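Local atomic coordinates of phosphatidylinositol-specific phospholipase C1 (Streptomyces antibioticus, PDB entry 3H4X), a protein that belongs to the phosphatidylinositol-specific phospholipase C family and has a single chain folded as an alpha/beta barrel. Residues L52-N66 against R122-N135. Residues are numbered along the deposited sequence; the frame is centred on the assembly and turned at random. Where two conformers were deposited one is given.
Sequences LDSGAALLELDLWSN and RPILLKIEMKDGFN. With EOH (ethanol), chain T.
Leu-61 and Ile-128 lie side by side, their CD1 atoms 3.6 Å apart, and Leu-63 CD1 reaches Ile-128 CG2 at the same separation. These contacts mark the tightly packed face of two parallel strands, 58-64 and 124-130, whose axes diverge by 25°. Seven backbone hydrogen bonds, from Leu-125 N to Ala-57 O through Lys-131 N to Leu-63 O, fix the register, and helix 104-117 covers this apolar face through Cys-107, Phe-104 and Met-111.

The inner face, also buried, is apolar where Leu-58 CD1 meets Leu-125 CD2 (3.8 Å) but polar and less directly paired from Glu-60 onward. Glu-60, in the conformer described, runs alongside Lys-127 with a long salt bridge (OE2 to NZ, 3.8 Å); ethanol accepts from Lys-127 NZ, which also pairs with Asp-260. A water lies between Asp-62 OD1 and Glu-129 OE1, carboxylate planes 64° apart; Tyr-40 also binds Asp-62. Lys-131 folds back, its NZ 2.8 Å from Glu-129 OE2 in a salt bridge.

Both ends are clamped. Arg-122 grips Leu-52 O end-on with NH1 and NH2, and Ala-56 O side-on with NE and NH2, all within its own plane, while Gly-55 CA and Ile-124 CD1 sandwich the guanidinium. At the far end Lys-131 CB makes a CH-pi contact over the Trp-64 six-membered ring, 3.6 Å from its centroid and 11° off the normal. Asp-132 takes Ser-65 N on the syn lone pair of OD1 (2.8 Å), whereas Asn-66 N meets OD2 from above the carboxylate plane. Asn-66 forms the solvent-exposed rim, its ND2 bonded to Phe-134 O (3.0 Å).

Neighbouring parallel strands, a right-handed beta-alpha-beta crossover through helix 104-117 and the apolar layer beneath it are characteristic of the TIM-barrel-like fold of this phospholipase family.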
# COMPACT_ATOMS: atom_id res chain seq x y z
N LEU A 52 -2.39 -7.41 -11.53
CA LEU A 52 -1.00 -7.07 -11.79
C LEU A 52 -0.79 -6.56 -13.21
O LEU A 52 -0.01 -5.64 -13.45
CB LEU A 52 -0.08 -8.25 -11.49
CG LEU A 52 0.00 -8.61 -10.00
CD1 LEU A 52 0.54 -10.01 -9.82
CD2 LEU A 52 0.86 -7.61 -9.24
N ASP A 53 -1.52 -7.14 -14.16
CA ASP A 53 -1.39 -6.72 -15.56
C ASP A 53 -2.22 -5.48 -15.91
O ASP A 53 -2.18 -5.01 -17.05
CB ASP A 53 -1.74 -7.88 -16.51
CG ASP A 53 -0.59 -8.85 -16.68
OD1 ASP A 53 0.58 -8.42 -16.60
OD2 ASP A 53 -0.86 -10.05 -16.91
N SER A 54 -2.95 -4.93 -14.95
CA SER A 54 -3.83 -3.79 -15.20
C SER A 54 -3.06 -2.51 -15.50
O SER A 54 -3.59 -1.61 -16.15
CB SER A 54 -4.72 -3.53 -13.99
OG SER A 54 -3.97 -3.02 -12.90
N GLY A 55 -1.82 -2.44 -15.03
CA GLY A 55 -1.04 -1.21 -15.14
C GLY A 55 -1.13 -0.32 -13.91
O GLY A 55 -0.38 0.66 -13.80
N ALA A 56 -2.02 -0.63 -12.98
CA ALA A 56 -2.17 0.17 -11.77
C ALA A 56 -0.87 0.24 -10.98
O ALA A 56 -0.10 -0.72 -10.94
CB ALA A 56 -3.29 -0.37 -10.90
N ALA A 57 -0.64 1.38 -10.33
CA ALA A 57 0.55 1.59 -9.52
C ALA A 57 0.38 1.09 -8.09
O ALA A 57 1.36 0.87 -7.37
CB ALA A 57 0.90 3.06 -9.51
N LEU A 58 -0.87 0.94 -7.67
CA LEU A 58 -1.19 0.55 -6.31
C LEU A 58 -2.34 -0.45 -6.37
O LEU A 58 -3.33 -0.22 -7.07
CB LEU A 58 -1.58 1.78 -5.48
CG LEU A 58 -2.00 1.60 -4.02
CD1 LEU A 58 -1.87 2.92 -3.27
CD2 LEU A 58 -3.41 1.06 -3.88
N LEU A 59 -2.18 -1.57 -5.67
CA LEU A 59 -3.21 -2.59 -5.58
C LEU A 59 -3.48 -2.82 -4.12
O LEU A 59 -2.55 -3.06 -3.34
CB LEU A 59 -2.74 -3.89 -6.24
CG LEU A 59 -2.40 -3.80 -7.72
CD1 LEU A 59 -1.79 -5.11 -8.19
CD2 LEU A 59 -3.61 -3.44 -8.56
N GLU A 60 -4.74 -2.77 -3.72
CA GLU A 60 -5.08 -2.88 -2.31
C GLU A 60 -5.61 -4.26 -1.95
O GLU A 60 -6.40 -4.86 -2.69
CB GLU A 60 -6.07 -1.79 -1.94
CG GLU A 60 -6.35 -1.67 -0.47
CD GLU A 60 -7.31 -0.55 -0.18
OE1 GLU A 60 -7.73 0.14 -1.14
OE2 GLU A 60 -7.66 -0.35 1.00
N LEU A 61 -5.15 -4.76 -0.80
CA LEU A 61 -5.50 -6.07 -0.27
C LEU A 61 -6.00 -5.95 1.15
O LEU A 61 -5.44 -5.19 1.95
CB LEU A 61 -4.25 -6.96 -0.23
CG LEU A 61 -3.51 -7.26 -1.52
CD1 LEU A 61 -2.30 -8.13 -1.26
CD2 LEU A 61 -4.44 -7.92 -2.52
N ASP A 62 -7.04 -6.71 1.48
CA ASP A 62 -7.57 -6.79 2.85
C ASP A 62 -7.15 -8.11 3.48
O ASP A 62 -7.49 -9.18 2.96
CB ASP A 62 -9.10 -6.70 2.84
CG ASP A 62 -9.61 -5.33 2.41
OD1 ASP A 62 -8.93 -4.32 2.69
OD2 ASP A 62 -10.69 -5.26 1.81
N LEU A 63 -6.42 -8.04 4.59
CA LEU A 63 -5.92 -9.23 5.29
C LEU A 63 -6.51 -9.34 6.68
O LEU A 63 -6.79 -8.34 7.34
CB LEU A 63 -4.40 -9.19 5.43
CG LEU A 63 -3.56 -9.23 4.17
CD1 LEU A 63 -2.09 -9.38 4.54
CD2 LEU A 63 -4.01 -10.35 3.23
N TRP A 64 -6.67 -10.58 7.12
CA TRP A 64 -7.17 -10.88 8.46
C TRP A 64 -6.17 -11.75 9.20
O TRP A 64 -5.77 -12.81 8.69
CB TRP A 64 -8.51 -11.59 8.38
CG TRP A 64 -9.56 -10.83 7.64
CD1 TRP A 64 -9.65 -10.64 6.29
CD2 TRP A 64 -10.69 -10.17 8.22
NE1 TRP A 64 -10.76 -9.89 5.99
CE2 TRP A 64 -11.42 -9.59 7.16
CE3 TRP A 64 -11.16 -10.00 9.52
CZ2 TRP A 64 -12.59 -8.86 7.37
CZ3 TRP A 64 -12.32 -9.28 9.73
CH2 TRP A 64 -13.02 -8.71 8.65
N SER A 65 -5.76 -11.32 10.39
CA SER A 65 -4.77 -12.04 11.18
C SER A 65 -5.36 -12.78 12.37
O SER A 65 -4.70 -13.63 12.96
CB SER A 65 -3.71 -11.08 11.74
OG SER A 65 -3.21 -10.18 10.77
N ASN A 66 -6.59 -12.42 12.75
CA ASN A 66 -7.18 -12.95 13.98
C ASN A 66 -8.31 -13.94 13.75
O ASN A 66 -9.06 -14.28 14.68
CB ASN A 66 -7.61 -11.80 14.90
CG ASN A 66 -6.43 -11.15 15.59
OD1 ASN A 66 -5.84 -11.72 16.51
ND2 ASN A 66 -6.05 -9.96 15.13
N ARG A 122 7.00 -2.15 -13.89
CA ARG A 122 6.77 -0.93 -13.12
C ARG A 122 6.77 -1.25 -11.62
O ARG A 122 6.34 -2.33 -11.21
CB ARG A 122 5.41 -0.34 -13.50
CG ARG A 122 4.24 -1.15 -12.96
CD ARG A 122 2.94 -0.80 -13.65
NE ARG A 122 1.79 -1.40 -12.98
CZ ARG A 122 1.38 -2.65 -13.16
NH1 ARG A 122 2.00 -3.46 -14.00
NH2 ARG A 122 0.32 -3.09 -12.50
N PRO A 123 7.23 -0.31 -10.80
CA PRO A 123 7.12 -0.55 -9.36
C PRO A 123 5.66 -0.60 -8.95
O PRO A 123 4.85 0.19 -9.44
CB PRO A 123 7.82 0.66 -8.74
CG PRO A 123 7.72 1.73 -9.79
CD PRO A 123 7.80 1.01 -11.11
N ILE A 124 5.31 -1.53 -8.06
CA ILE A 124 3.93 -1.69 -7.63
C ILE A 124 3.86 -1.63 -6.12
O ILE A 124 4.62 -2.31 -5.42
CB ILE A 124 3.33 -3.02 -8.15
CG1 ILE A 124 3.23 -2.99 -9.68
CG2 ILE A 124 1.97 -3.28 -7.51
CD1 ILE A 124 2.86 -4.31 -10.30
N LEU A 125 2.96 -0.79 -5.62
CA LEU A 125 2.71 -0.69 -4.19
C LEU A 125 1.52 -1.57 -3.84
O LEU A 125 0.43 -1.40 -4.39
CB LEU A 125 2.42 0.76 -3.81
CG LEU A 125 2.07 1.02 -2.34
CD1 LEU A 125 3.18 0.57 -1.40
CD2 LEU A 125 1.74 2.50 -2.11
N LEU A 126 1.75 -2.52 -2.94
CA LEU A 126 0.68 -3.31 -2.37
C LEU A 126 0.24 -2.65 -1.08
O LEU A 126 0.99 -2.62 -0.10
CB LEU A 126 1.14 -4.73 -2.05
CG LEU A 126 1.45 -5.63 -3.23
CD1 LEU A 126 0.38 -5.50 -4.30
CD2 LEU A 126 2.82 -5.28 -3.78
N LYS A 127 -0.96 -2.09 -1.10
CA LYS A 127 -1.51 -1.48 0.09
C LYS A 127 -2.27 -2.54 0.84
O LYS A 127 -3.21 -3.14 0.31
CB LYS A 127 -2.43 -0.33 -0.28
CG LYS A 127 -3.20 0.23 0.89
CD LYS A 127 -4.06 1.40 0.47
CE LYS A 127 -5.07 1.74 1.54
NZ LYS A 127 -5.83 2.97 1.20
N ILE A 128 -1.86 -2.77 2.08
CA ILE A 128 -2.46 -3.81 2.89
C ILE A 128 -3.25 -3.16 4.02
O ILE A 128 -2.68 -2.46 4.86
CB ILE A 128 -1.38 -4.69 3.52
CG1 ILE A 128 -0.40 -5.19 2.45
CG2 ILE A 128 -2.01 -5.80 4.35
CD1 ILE A 128 -1.01 -6.04 1.39
N GLU A 129 -4.56 -3.39 4.04
CA GLU A 129 -5.34 -3.05 5.21
C GLU A 129 -5.42 -4.28 6.09
O GLU A 129 -5.95 -5.32 5.68
CB GLU A 129 -6.75 -2.57 4.83
CG GLU A 129 -7.60 -2.27 6.07
CD GLU A 129 -9.00 -1.76 5.75
OE1 GLU A 129 -9.18 -1.07 4.73
OE2 GLU A 129 -9.92 -2.03 6.55
N MET A 130 -4.88 -4.16 7.30
CA MET A 130 -4.96 -5.24 8.27
C MET A 130 -6.31 -5.11 8.96
O MET A 130 -6.45 -4.41 9.97
CB MET A 130 -3.82 -5.13 9.28
CG MET A 130 -2.43 -5.20 8.67
SD MET A 130 -2.11 -6.74 7.79
CE MET A 130 -2.93 -7.89 8.89
N LYS A 131 -7.32 -5.77 8.39
CA LYS A 131 -8.71 -5.57 8.80
C LYS A 131 -8.88 -5.62 10.30
O LYS A 131 -9.56 -4.77 10.90
CB LYS A 131 -9.61 -6.63 8.15
CG LYS A 131 -9.73 -6.54 6.64
CD LYS A 131 -10.21 -5.19 6.17
CE LYS A 131 -11.60 -4.89 6.66
NZ LYS A 131 -12.14 -3.67 5.99
N ASP A 132 -8.27 -6.63 10.91
CA ASP A 132 -8.40 -6.89 12.33
C ASP A 132 -7.06 -6.75 13.06
O ASP A 132 -6.87 -7.33 14.13
CB ASP A 132 -8.99 -8.28 12.57
CG ASP A 132 -8.16 -9.39 11.92
OD1 ASP A 132 -7.12 -9.09 11.31
OD2 ASP A 132 -8.54 -10.58 12.04
N GLY A 133 -6.15 -5.96 12.49
CA GLY A 133 -4.84 -5.74 13.08
C GLY A 133 -3.95 -6.97 13.02
O GLY A 133 -4.24 -7.92 12.28
N PHE A 134 -2.87 -6.96 13.79
CA PHE A 134 -1.97 -8.09 13.86
C PHE A 134 -2.40 -9.09 14.93
O PHE A 134 -3.31 -8.83 15.72
CB PHE A 134 -0.54 -7.62 14.15
CG PHE A 134 0.17 -7.03 12.96
CD1 PHE A 134 0.63 -7.85 11.94
CD2 PHE A 134 0.37 -5.66 12.85
CE1 PHE A 134 1.28 -7.31 10.84
CE2 PHE A 134 1.02 -5.12 11.76
CZ PHE A 134 1.47 -5.94 10.75
N ASN A 135 -1.73 -10.23 14.93
CA ASN A 135 -1.99 -11.29 15.90
C ASN A 135 -0.67 -11.93 16.30
O ASN A 135 -0.40 -13.08 15.99
CB ASN A 135 -2.93 -12.33 15.29
CG ASN A 135 -3.28 -13.44 16.25
OD1 ASN A 135 -2.98 -13.36 17.44
ND2 ASN A 135 -3.93 -14.47 15.74
C1 EOH T . -8.26 3.37 3.22
C2 EOH T . -9.52 3.50 4.07
O EOH T . -8.45 2.60 2.05
O HOH W 1 3.87 2.00 -7.64
O HOH W 2 -12.84 -4.91 3.64
O HOH W 3 -10.95 -2.35 3.20